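Local coordinates for protein 5-carboxymethyl-2-hydroxymuconate delta-isomerase (Mycobacterium smegmatis, PDB 4PFZ) that probably acts as a metal-binding isomerase or acetylpyruvate hydrolase of the fumarylacetoacetate hydrolase family, at residues Asp147-Arg150 / Gln154-Arg157; Pro82-Lys87 / Val207-Ala212; Ile6-Gly11 / Arg42-Ala47; Arg120-Val125 / Ala131-Gly136. All blocks are in the same frame, centred on the assembly; numbering follows the deposited sequence. Where two conformers were deposited one is given.

Contact 1: residues Asp147-Arg150 / Gln154-Arg157; sequences DQQR and QWMR
Gln148 and Gln149 meet Arg157 and Trp155 in a local side-chain packing contact. It closes a tight turn between helix 146-152 and the short, weakly bonded helix 156-159, beside the second subunit. Two flat-group contacts carry it. The amide of Gln148 stacks on the guanidinium of Arg157 in one of that arginine's two modelled conformers. The planes are only 12° apart, and Gln148 CD lies 3.4 Å from Arg157 NH2. Both polar ends are tied elsewhere: Gln148 OE1 is hydrogen-bonded to His161, and Arg157 NE forms a salt bridge with Asp152. These partners probably help keep the two groups flat against each other. In this conformer Arg157 is thus joined to helix 146-152 by both the bridge and the stack. Nearby, Gln154 OE1 accepts a hydrogen bond from the backbone N of Trp155 of the second subunit, so the turn belongs to the dimer interface. The second pair is set differently. Gln149 reaches the indole with an extended chain, its chi1 of -114° lying off the staggered positions. Its amide stands steeply to the ring, the planes 73° apart. Gln149 NE2 sits over one face of Trp155, toward the rim, 3.5 Å from Trp155 CG.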
loop_
_atom_site.group_PDB
_atom_site.type_symbol
_atom_site.label_atom_id
_atom_site.label_comp_id
_atom_site.label_asym_id
_atom_site.label_seq_id
_atom_site.Cartn_x
_atom_site.Cartn_y
_atom_site.Cartn_z
ATOM N N ASP B 147 -14.604 14.097 5.344
ATOM C CA ASP B 147 -15.542 14.363 4.258
ATOM C C ASP B 147 -15.316 13.398 3.090
ATOM O O ASP B 147 -16.270 12.872 2.498
ATOM C CB ASP B 147 -15.425 15.818 3.777
ATOM C CG ASP B 147 -13.975 16.245 3.512
ATOM O OD1 ASP B 147 -13.045 15.638 4.094
ATOM O OD2 ASP B 147 -13.769 17.203 2.733
ATOM N N GLN B 148 -14.047 13.172 2.770
ATOM C CA GLN B 148 -13.666 12.285 1.671
ATOM C C GLN B 148 -14.009 10.840 1.987
ATOM O O GLN B 148 -14.356 10.070 1.092
ATOM C CB GLN B 148 -12.171 12.415 1.369
ATOM C CG GLN B 148 -11.794 13.830 0.965
ATOM C CD GLN B 148 -10.317 14.008 0.692
ATOM O OE1 GLN B 148 -9.529 13.062 0.792
ATOM N NE2 GLN B 148 -9.928 15.238 0.359
ATOM N N GLN B 149 -13.895 10.479 3.264
ATOM C CA GLN B 149 -14.305 9.158 3.717
ATOM C C GLN B 149 -15.762 8.917 3.353
ATOM O O GLN B 149 -16.109 7.896 2.766
ATOM C CB GLN B 149 -14.105 9.017 5.229
ATOM C CG GLN B 149 -13.060 8.004 5.614
ATOM C CD GLN B 149 -12.917 7.854 7.120
ATOM O OE1 GLN B 149 -12.515 8.787 7.814
ATOM N NE2 GLN B 149 -13.249 6.677 7.628
ATOM N N ARG B 150 -16.617 9.882 3.674
ATOM C CA ARG B 150 -18.049 9.718 3.449
ATOM C C ARG B 150 -18.415 9.721 1.962
ATOM O O ARG B 150 -19.311 8.992 1.533
ATOM C CB ARG B 150 -18.826 10.806 4.182
ATOM C CG ARG B 150 -19.651 10.273 5.347
ATOM C CD ARG B 150 -20.436 11.377 6.039
ATOM N NE ARG B 150 -19.728 11.899 7.205
ATOM C CZ ARG B 150 -18.887 12.928 7.173
ATOM N NH1 ARG B 150 -18.284 13.326 8.287
ATOM N NH2 ARG B 150 -18.646 13.556 6.027
ATOM N N GLN B 154 -14.841 3.948 0.180
ATOM C CA GLN B 154 -13.495 3.478 0.487
ATOM C C GLN B 154 -12.743 4.592 1.219
ATOM O O GLN B 154 -12.811 5.752 0.818
ATOM C CB GLN B 154 -12.738 3.079 -0.780
ATOM C CG GLN B 154 -13.407 1.970 -1.561
ATOM C CD GLN B 154 -13.665 0.752 -0.695
ATOM O OE1 GLN B 154 -12.735 0.041 -0.327
ATOM N NE2 GLN B 154 -14.931 0.502 -0.374
ATOM N N TRP B 155 -12.029 4.235 2.280
ATOM C CA TRP B 155 -11.376 5.230 3.142
ATOM C C TRP B 155 -9.973 5.609 2.691
ATOM O O TRP B 155 -9.353 6.509 3.271
ATOM C CB TRP B 155 -11.291 4.709 4.571
ATOM C CG TRP B 155 -12.600 4.270 5.154
ATOM C CD1 TRP B 155 -13.847 4.643 4.761
ATOM C CD2 TRP B 155 -12.775 3.362 6.242
ATOM N NE1 TRP B 155 -14.797 4.020 5.542
ATOM C CE2 TRP B 155 -14.158 3.228 6.458
ATOM C CE3 TRP B 155 -11.892 2.639 7.049
ATOM C CZ2 TRP B 155 -14.680 2.403 7.448
ATOM C CZ3 TRP B 155 -12.413 1.821 8.029
ATOM C CH2 TRP B 155 -13.794 1.712 8.220
ATOM N N MET B 156 -9.466 4.918 1.675
ATOM C CA MET B 156 -8.071 5.050 1.275
ATOM C C MET B 156 -7.692 6.511 0.961
ATOM O O MET B 156 -6.717 7.008 1.512
ATOM C CB MET B 156 -7.765 4.159 0.059
ATOM C CG MET B 156 -6.263 3.955 -0.189
ATOM S SD MET B 156 -5.448 5.350 -1.013
ATOM C CE MET B 156 -5.901 5.029 -2.707
ATOM N N ARG B 157 -8.432 7.179 0.076
ATOM C CA ARG B 157 -8.080 8.563 -0.294
ATOM C C ARG B 157 -8.040 9.440 0.945
ATOM O O ARG B 157 -7.062 10.175 1.176
ATOM C CB ARG B 157 -9.051 9.167 -1.316
ATOM C CG ARG B 157 -8.753 10.644 -1.565
ATOM C CD ARG B 157 -9.479 11.201 -2.789
ATOM N NE ARG B 157 -10.922 11.315 -2.595
ATOM C CZ ARG B 157 -11.582 12.466 -2.529
ATOM N NH1 ARG B 157 -12.900 12.467 -2.361
ATOM N NH2 ARG B 157 -10.928 13.616 -2.628
#

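Contact 2: residues Pro82-Lys87 / Val207-Ala212; sequences PVIFLK and VEWTSA
Pro82 lies on the face of the Trp209 indole, while Ile84 meets the same ring at its edge. One comes over a face, the other near the ring plane. Pro82 CD is centred over the six-membered ring of Trp209 in a CH-pi contact, 3.9 Å from the centroid and 16° off the normal. Pro82 CG leans over the five-membered ring, 4.0 Å from Trp209 CG. The indole extends from the helix toward the strand because Trp209 CG is anti to its backbone N (chi1 -175°). At the pyrrole edge, Ile84 CG2 comes near the ring plane, 3.8 Å from Trp209 CD1. That same methyl touches Thr210 OG1, a hydroxyl hydrogen-bonded to Leu206 O one turn back.

The indole N-H does not bond directly to Pro82 O, for the angle is poor. A water does the joining instead. It lies in the ring plane and accepts from Trp209 NE1 at 3.1 Å. It also accepts from Ile84 N at 3.0 Å and donates to Pro82 O at 2.8 Å. One water thus bridges three polar atoms.

Arg157 of the second subunit packs on Trp209, and Met156 of that subunit on Ile84. The contact fastens helix 203-213 to segment 82-87, which leads into strand 84-87. That strand pairs with strand 60-63, whose Ile61 packs on both Ile84 and Thr210.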
loop_
_atom_site.group_PDB
_atom_site.type_symbol
_atom_site.label_atom_id
_atom_site.label_comp_id
_atom_site.label_asym_id
_atom_site.label_seq_id
_atom_site.Cartn_x
_atom_site.Cartn_y
_atom_site.Cartn_z
ATOM N N PRO B 82 -12.219 -8.041 12.352
ATOM C CA PRO B 82 -11.548 -6.779 12.050
ATOM C C PRO B 82 -11.750 -6.358 10.600
ATOM O O PRO B 82 -11.811 -7.206 9.703
ATOM C CB PRO B 82 -10.071 -7.093 12.309
ATOM C CG PRO B 82 -10.056 -8.318 13.122
ATOM C CD PRO B 82 -11.254 -9.099 12.685
ATOM N N VAL B 83 -11.862 -5.052 10.386
ATOM C CA VAL B 83 -11.840 -4.490 9.047
ATOM C C VAL B 83 -10.488 -3.805 8.870
ATOM O O VAL B 83 -10.175 -2.833 9.565
ATOM C CB VAL B 83 -13.002 -3.492 8.812
ATOM C CG1 VAL B 83 -12.852 -2.799 7.458
ATOM C CG2 VAL B 83 -14.338 -4.207 8.894
ATOM N N ILE B 84 -9.666 -4.331 7.972
ATOM C CA ILE B 84 -8.348 -3.741 7.762
ATOM C C ILE B 84 -8.288 -2.989 6.432
ATOM O O ILE B 84 -9.084 -3.240 5.527
ATOM C CB ILE B 84 -7.224 -4.808 7.831
ATOM C CG1 ILE B 84 -7.463 -5.924 6.817
ATOM C CG2 ILE B 84 -7.105 -5.373 9.257
ATOM C CD1 ILE B 84 -6.289 -6.874 6.658
ATOM N N PHE B 85 -7.374 -2.031 6.343
ATOM C CA PHE B 85 -7.163 -1.264 5.113
ATOM C C PHE B 85 -5.698 -0.799 5.021
ATOM O O PHE B 85 -4.892 -1.082 5.906
ATOM C CB PHE B 85 -8.124 -0.060 5.034
ATOM C CG PHE B 85 -8.025 0.888 6.214
ATOM C CD1 PHE B 85 -8.740 0.656 7.370
ATOM C CD2 PHE B 85 -7.216 2.009 6.153
ATOM C CE1 PHE B 85 -8.653 1.523 8.461
ATOM C CE2 PHE B 85 -7.120 2.874 7.240
ATOM C CZ PHE B 85 -7.843 2.632 8.388
ATOM N N LEU B 86 -5.356 -0.111 3.933
ATOM C CA LEU B 86 -3.975 0.288 3.668
ATOM C C LEU B 86 -3.837 1.810 3.626
ATOM O O LEU B 86 -4.727 2.499 3.144
ATOM C CB LEU B 86 -3.488 -0.295 2.328
ATOM C CG LEU B 86 -3.232 -1.797 2.303
ATOM C CD1 LEU B 86 -3.004 -2.261 0.868
ATOM C CD2 LEU B 86 -2.033 -2.153 3.193
ATOM N N LYS B 87 -2.722 2.313 4.144
ATOM C CA LYS B 87 -2.297 3.697 3.910
ATOM C C LYS B 87 -1.017 3.599 3.097
ATOM O O LYS B 87 -0.201 2.718 3.345
ATOM C CB LYS B 87 -2.089 4.450 5.232
ATOM C CG LYS B 87 -3.373 4.657 6.028
ATOM C CD LYS B 87 -3.115 5.191 7.461
ATOM C CE LYS B 87 -2.519 6.604 7.504
ATOM N NZ LYS B 87 -3.554 7.690 7.455
ATOM N N VAL B 207 -2.384 -9.275 14.057
ATOM C CA VAL B 207 -1.294 -9.853 13.274
ATOM C C VAL B 207 -1.741 -11.163 12.627
ATOM O O VAL B 207 -1.391 -11.456 11.485
ATOM C CB VAL B 207 -0.038 -10.098 14.144
ATOM C CG1 VAL B 207 1.036 -10.812 13.343
ATOM C CG2 VAL B 207 0.494 -8.769 14.659
ATOM N N GLU B 208 -2.512 -11.947 13.368
ATOM C CA GLU B 208 -3.107 -13.161 12.808
ATOM C C GLU B 208 -4.041 -12.857 11.626
ATOM O O GLU B 208 -3.947 -13.489 10.578
ATOM C CB GLU B 208 -3.866 -13.918 13.888
ATOM C CG GLU B 208 -4.561 -15.170 13.388
ATOM C CD GLU B 208 -5.398 -15.811 14.470
ATOM O OE1 GLU B 208 -4.912 -16.783 15.088
ATOM O OE2 GLU B 208 -6.530 -15.331 14.711
ATOM N N TRP B 209 -4.942 -11.899 11.805
ATOM C CA TRP B 209 -5.896 -11.536 10.759
ATOM C C TRP B 209 -5.185 -11.006 9.524
ATOM O O TRP B 209 -5.521 -11.371 8.395
ATOM C CB TRP B 209 -6.890 -10.490 11.276
ATOM C CG TRP B 209 -7.987 -10.150 10.298
ATOM C CD1 TRP B 209 -8.042 -9.066 9.463
ATOM C CD2 TRP B 209 -9.181 -10.903 10.057
ATOM N NE1 TRP B 209 -9.203 -9.099 8.725
ATOM C CE2 TRP B 209 -9.920 -10.214 9.075
ATOM C CE3 TRP B 209 -9.701 -12.088 10.583
ATOM C CZ2 TRP B 209 -11.148 -10.683 8.596
ATOM C CZ3 TRP B 209 -10.921 -12.548 10.108
ATOM C CH2 TRP B 209 -11.629 -11.847 9.125
ATOM N N THR B 210 -4.185 -10.158 9.745
ATOM C CA THR B 210 -3.515 -9.474 8.653
ATOM C C THR B 210 -2.575 -10.394 7.888
ATOM O O THR B 210 -2.555 -10.374 6.656
ATOM C CB THR B 210 -2.728 -8.254 9.151
ATOM O OG1 THR B 210 -3.624 -7.383 9.854
ATOM C CG2 THR B 210 -2.111 -7.487 7.958
ATOM N N SER B 211 -1.822 -11.213 8.604
ATOM C CA SER B 211 -0.906 -12.139 7.940
ATOM C C SER B 211 -1.621 -13.339 7.311
ATOM O O SER B 211 -1.003 -14.080 6.548
ATOM C CB SER B 211 0.165 -12.631 8.915
ATOM O OG SER B 211 -0.405 -13.378 9.971
ATOM N N ALA B 212 -2.903 -13.541 7.627
ATOM C CA ALA B 212 -3.689 -14.562 6.927
ATOM C C ALA B 212 -4.061 -14.058 5.533
ATOM O O ALA B 212 -4.219 -14.835 4.597
ATOM C CB ALA B 212 -4.954 -14.944 7.731
HETATM O O HOH W 1 -10.817 -7.019 7.116
#

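Contact 3: residues Ile6-Gly11 / Arg42-Ala47; sequences IASPDG and RSWPLA
Trp44 lays its indole against Ile6 and Ser8, two residues of one strand whose side chains point the same way. The side chain leaves the backbone with CG beside the N and anti to the carbonyl carbon (chi1 -55°), which carries the ring to strand 2-8. From CB the path reaches CG, 4.2 Å from Ile6 CD1. It then divides. On the pyrrole branch, Trp44 CD1 is 4.0 Å from Ser8 CB, and Trp44 NE1 comes closer to Ser8 CB, at 3.6 Å. This serine carbon stands over the five-membered ring in a CH-pi contact, 22° off the normal. On the other branch, Trp44 CD2 and then CE3 meet Ile6 CD1, with CE3 at 3.6 Å; the methyl comes in obliquely. Farther out, Trp44 CZ2 lies 4.0 Å from Ser8 OG.

That hydroxyl turns back to its own hairpin, where its modelled bond to Gly11 O is so short that the detail is doubtful. Pro9 and Asp10 form a type I beta turn there.

The contact is partly buried packing within the N-terminal region. Strands 11-18 and 25-28 come between strands 2-8 and 43-45 in the pairing order, so the indole reaches past two intervening strands to strand 2-8. Ala13 of strand 11-18, Glu28 of strand 25-28 and Val49 also pack on Trp44, while Val15 and Val49 also pack on Ile6.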
loop_
_atom_site.group_PDB
_atom_site.type_symbol
_atom_site.label_atom_id
_atom_site.label_comp_id
_atom_site.label_asym_id
_atom_site.label_seq_id
_atom_site.Cartn_x
_atom_site.Cartn_y
_atom_site.Cartn_z
ATOM N N ILE B 6 17.722 8.576 12.558
ATOM C CA ILE B 6 18.028 9.982 12.790
ATOM C C ILE B 6 18.691 10.656 11.588
ATOM O O ILE B 6 19.335 10.006 10.763
ATOM C CB ILE B 6 18.943 10.170 14.021
ATOM C CG1 ILE B 6 20.326 9.563 13.771
ATOM C CG2 ILE B 6 18.300 9.558 15.249
ATOM C CD1 ILE B 6 21.415 10.162 14.613
ATOM N N ALA B 7 18.496 11.966 11.494
ATOM C CA ALA B 7 19.212 12.783 10.525
ATOM C C ALA B 7 20.389 13.448 11.218
ATOM O O ALA B 7 20.198 14.294 12.091
ATOM C CB ALA B 7 18.295 13.823 9.914
ATOM N N SER B 8 21.602 13.055 10.843
ATOM C CA SER B 8 22.808 13.618 11.452
ATOM C C SER B 8 23.447 14.633 10.500
ATOM O O SER B 8 23.015 14.768 9.351
ATOM C CB SER B 8 23.799 12.504 11.807
ATOM O OG SER B 8 24.305 11.869 10.648
ATOM N N PRO B 9 24.472 15.362 10.965
ATOM C CA PRO B 9 25.187 16.190 9.986
ATOM C C PRO B 9 25.951 15.331 8.979
ATOM O O PRO B 9 26.333 15.816 7.911
ATOM C CB PRO B 9 26.148 17.012 10.853
ATOM C CG PRO B 9 25.510 17.029 12.213
ATOM C CD PRO B 9 24.852 15.691 12.353
ATOM N N ASP B 10 26.170 14.065 9.335
ATOM C CA ASP B 10 26.863 13.113 8.470
ATOM C C ASP B 10 25.888 12.355 7.588
ATOM O O ASP B 10 26.296 11.632 6.681
ATOM C CB ASP B 10 27.676 12.118 9.305
ATOM N N GLY B 11 24.600 12.508 7.871
ATOM C CA GLY B 11 23.574 11.812 7.123
ATOM C C GLY B 11 22.563 11.067 7.981
ATOM O O GLY B 11 22.331 11.419 9.137
ATOM N N ARG B 42 30.119 5.161 16.313
ATOM C CA ARG B 42 29.762 6.567 16.172
ATOM C C ARG B 42 28.600 6.904 17.097
ATOM O O ARG B 42 27.619 6.168 17.178
ATOM C CB ARG B 42 29.409 6.898 14.722
ATOM N N SER B 43 28.724 8.013 17.813
ATOM C CA SER B 43 27.679 8.418 18.733
ATOM C C SER B 43 27.252 9.854 18.482
ATOM O O SER B 43 28.077 10.771 18.441
ATOM C CB SER B 43 28.142 8.259 20.184
ATOM O OG SER B 43 28.041 9.492 20.886
ATOM N N TRP B 44 25.952 10.039 18.308
ATOM C CA TRP B 44 25.382 11.368 18.296
ATOM C C TRP B 44 24.551 11.550 19.556
ATOM O O TRP B 44 23.796 10.658 19.940
ATOM C CB TRP B 44 24.530 11.586 17.048
ATOM C CG TRP B 44 25.263 11.330 15.774
ATOM C CD1 TRP B 44 26.017 12.221 15.071
ATOM C CD2 TRP B 44 25.309 10.100 15.042
ATOM N NE1 TRP B 44 26.530 11.622 13.947
ATOM C CE2 TRP B 44 26.112 10.319 13.908
ATOM C CE3 TRP B 44 24.751 8.834 15.236
ATOM C CZ2 TRP B 44 26.367 9.323 12.972
ATOM C CZ3 TRP B 44 25.005 7.848 14.307
ATOM C CH2 TRP B 44 25.805 8.097 13.189
ATOM N N PRO B 45 24.718 12.691 20.236
ATOM C CA PRO B 45 23.716 12.984 21.255
ATOM C C PRO B 45 22.368 13.202 20.592
ATOM O O PRO B 45 22.329 13.576 19.420
ATOM C CB PRO B 45 24.233 14.267 21.913
ATOM C CG PRO B 45 25.178 14.857 20.912
ATOM C CD PRO B 45 25.797 13.691 20.212
ATOM N N LEU B 46 21.290 12.962 21.329
ATOM C CA LEU B 46 19.941 13.120 20.802
ATOM C C LEU B 46 19.648 14.597 20.553
ATOM O O LEU B 46 18.845 14.963 19.690
ATOM C CB LEU B 46 18.927 12.522 21.780
ATOM C CG LEU B 46 17.461 12.463 21.357
ATOM C CD1 LEU B 46 17.333 11.834 19.982
ATOM C CD2 LEU B 46 16.678 11.670 22.386
ATOM N N ALA B 47 20.325 15.442 21.320
ATOM C CA ALA B 47 20.151 16.884 21.235
ATOM C C ALA B 47 20.622 17.442 19.896
ATOM O O ALA B 47 20.046 18.400 19.380
ATOM C CB ALA B 47 20.897 17.565 22.380
#

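Contact 4: residues Arg120-Val125 / Ala131-Gly136; sequences RPCKDV and AEFILG
The guanidinium of Arg120 stacks on the ring of Phe133 near the protein surface, while Val125 and Cys122 press on the ring's opposite side. The ring is therefore sandwiched between a charged group and an apolar pair. The stack is tilted: the planes are 30° apart and the centres 4.6 Å. Arg120 NH2 comes 3.9 Å from Phe133 CE2. A bend in the arginine chain at chi3 (63°) helps bring the group over the ring. Its NH1 also gives Glu132 O a weak hydrogen bond of 3.1 Å. On the other side, Val125 CG2 makes a CH-pi contact, 4.1 Å from the ring centroid. Cys122 CB touches Phe133 CD2 at 3.4 Å, and Cys122 SG makes an oblique sulfur-aromatic contact.

The contact closes the loop between strands 108-118 and 134-145. These strands pair, and a classic beta bulge places Leu135 and Gly136 against Val117. Glu132 OE1 forms a salt bridge with Arg129.

The backbone N of Arg120 is buried here without a partner, a small cost. The guanidinium keeps its bond to Glu132 O while its face rests on the ring, so the ring electrons may also stabilise the cation. The Glu132 carboxylate, near but not touching, may too.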
loop_
_atom_site.group_PDB
_atom_site.type_symbol
_atom_site.label_atom_id
_atom_site.label_comp_id
_atom_site.label_asym_id
_atom_site.label_seq_id
_atom_site.Cartn_x
_atom_site.Cartn_y
_atom_site.Cartn_z
ATOM N N ARG B 120 9.967 -9.538 10.918
ATOM C CA ARG B 120 10.315 -10.739 10.156
ATOM C C ARG B 120 9.258 -11.031 9.112
ATOM O O ARG B 120 8.074 -10.798 9.346
ATOM C CB ARG B 120 10.472 -11.951 11.082
ATOM C CG ARG B 120 11.791 -12.008 11.821
ATOM C CD ARG B 120 11.757 -13.061 12.919
ATOM N NE ARG B 120 11.557 -14.410 12.396
ATOM C CZ ARG B 120 11.198 -15.452 13.142
ATOM N NH1 ARG B 120 10.983 -15.289 14.440
ATOM N NH2 ARG B 120 11.039 -16.650 12.596
ATOM N N PRO B 121 9.682 -11.537 7.945
ATOM C CA PRO B 121 8.700 -11.923 6.930
ATOM C C PRO B 121 7.763 -12.968 7.499
ATOM O O PRO B 121 8.228 -13.885 8.188
ATOM C CB PRO B 121 9.561 -12.488 5.792
ATOM C CG PRO B 121 10.868 -12.793 6.400
ATOM C CD PRO B 121 11.060 -11.873 7.554
ATOM N N CYS B 122 6.464 -12.824 7.265
ATOM C CA CYS B 122 5.540 -13.823 7.765
ATOM C C CYS B 122 4.209 -13.872 7.047
ATOM O O CYS B 122 3.756 -12.906 6.429
ATOM C CB CYS B 122 5.292 -13.613 9.253
ATOM S SG CYS B 122 4.779 -11.960 9.675
ATOM N N LYS B 123 3.591 -15.035 7.167
ATOM C CA LYS B 123 2.318 -15.347 6.557
ATOM C C LYS B 123 1.645 -16.339 7.490
ATOM O O LYS B 123 2.324 -17.191 8.057
ATOM C CB LYS B 123 2.526 -15.942 5.155
ATOM C CG LYS B 123 1.253 -16.134 4.343
ATOM C CD LYS B 123 0.685 -14.775 3.903
ATOM C CE LYS B 123 -0.663 -14.960 3.232
ATOM N NZ LYS B 123 -0.611 -16.036 2.186
ATOM N N ASP B 124 0.333 -16.214 7.676
ATOM C CA ASP B 124 -0.436 -17.212 8.424
ATOM C C ASP B 124 0.111 -17.414 9.823
ATOM O O ASP B 124 0.375 -18.544 10.238
ATOM C CB ASP B 124 -0.438 -18.563 7.693
ATOM C CG ASP B 124 -1.103 -18.491 6.335
ATOM O OD1 ASP B 124 -2.150 -17.825 6.232
ATOM O OD2 ASP B 124 -0.579 -19.104 5.374
ATOM N N VAL B 125 0.292 -16.319 10.544
ATOM C CA VAL B 125 0.806 -16.400 11.900
ATOM C C VAL B 125 -0.341 -16.566 12.877
ATOM O O VAL B 125 -1.294 -15.791 12.846
ATOM C CB VAL B 125 1.608 -15.145 12.251
ATOM C CG1 VAL B 125 2.118 -15.221 13.686
ATOM C CG2 VAL B 125 2.752 -14.988 11.276
ATOM N N ALA B 131 4.151 -12.209 18.718
ATOM C CA ALA B 131 5.328 -11.516 19.237
ATOM C C ALA B 131 6.629 -12.014 18.600
ATOM O O ALA B 131 7.612 -11.278 18.535
ATOM C CB ALA B 131 5.396 -11.659 20.757
ATOM N N GLU B 132 6.633 -13.266 18.137
ATOM C CA GLU B 132 7.784 -13.838 17.441
ATOM C C GLU B 132 8.152 -13.047 16.181
ATOM O O GLU B 132 9.305 -13.041 15.755
ATOM C CB GLU B 132 7.512 -15.305 17.071
ATOM C CG GLU B 132 7.169 -16.189 18.273
ATOM C CD GLU B 132 7.094 -17.670 17.925
ATOM O OE1 GLU B 132 7.461 -18.038 16.785
ATOM O OE2 GLU B 132 6.662 -18.461 18.792
ATOM N N PHE B 133 7.174 -12.362 15.597
ATOM C CA PHE B 133 7.391 -11.682 14.324
ATOM C C PHE B 133 7.317 -10.170 14.450
ATOM O O PHE B 133 7.344 -9.457 13.441
ATOM C CB PHE B 133 6.378 -12.166 13.285
ATOM C CG PHE B 133 6.476 -13.637 13.016
ATOM C CD1 PHE B 133 5.790 -14.543 13.810
ATOM C CD2 PHE B 133 7.292 -14.112 12.004
ATOM C CE1 PHE B 133 5.896 -15.913 13.576
ATOM C CE2 PHE B 133 7.404 -15.475 11.765
ATOM C CZ PHE B 133 6.708 -16.371 12.551
ATOM N N ILE B 134 7.249 -9.684 15.684
ATOM C CA ILE B 134 7.122 -8.255 15.923
ATOM C C ILE B 134 8.432 -7.670 16.423
ATOM O O ILE B 134 8.969 -8.119 17.433
ATOM C CB ILE B 134 6.012 -7.946 16.955
ATOM C CG1 ILE B 134 4.636 -8.259 16.373
ATOM C CG2 ILE B 134 6.081 -6.492 17.399
ATOM C CD1 ILE B 134 3.515 -8.137 17.398
ATOM N N LEU B 135 8.939 -6.663 15.723
ATOM C CA LEU B 135 10.175 -6.007 16.130
ATOM C C LEU B 135 9.969 -5.178 17.394
ATOM O O LEU B 135 10.755 -5.244 18.347
ATOM C CB LEU B 135 10.714 -5.114 15.008
ATOM C CG LEU B 135 11.881 -4.224 15.461
ATOM C CD1 LEU B 135 13.122 -5.069 15.742
ATOM C CD2 LEU B 135 12.185 -3.139 14.446
ATOM N N GLY B 136 8.913 -4.383 17.385
ATOM C CA GLY B 136 8.625 -3.505 18.497
ATOM C C GLY B 136 7.403 -2.665 18.224
ATOM O O GLY B 136 6.646 -2.938 17.295
#

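Contacts 1, 2 and 4 lie in the fumarylacetoacetate hydrolase region, contact 3 in the N-terminal region. Contacts 1 and 2 have centres 18 Å apart and touch through Trp155 and Phe85, whose rings meet edge-to-face. Both also border the second subunit. Contacts 2 and 4 are nearer, with centres 13 Å apart. Helix 203-213 joins them: Ser211 O and Asp124 N form a probable hydrogen bond of 2.8 Å. Contact 3 stands apart, its centre 39 Å from that of contact 1, on the opposite side of the chain's centre. Along the chain, contacts 1 and 4 are both nested inside the loop that contact 2 closes.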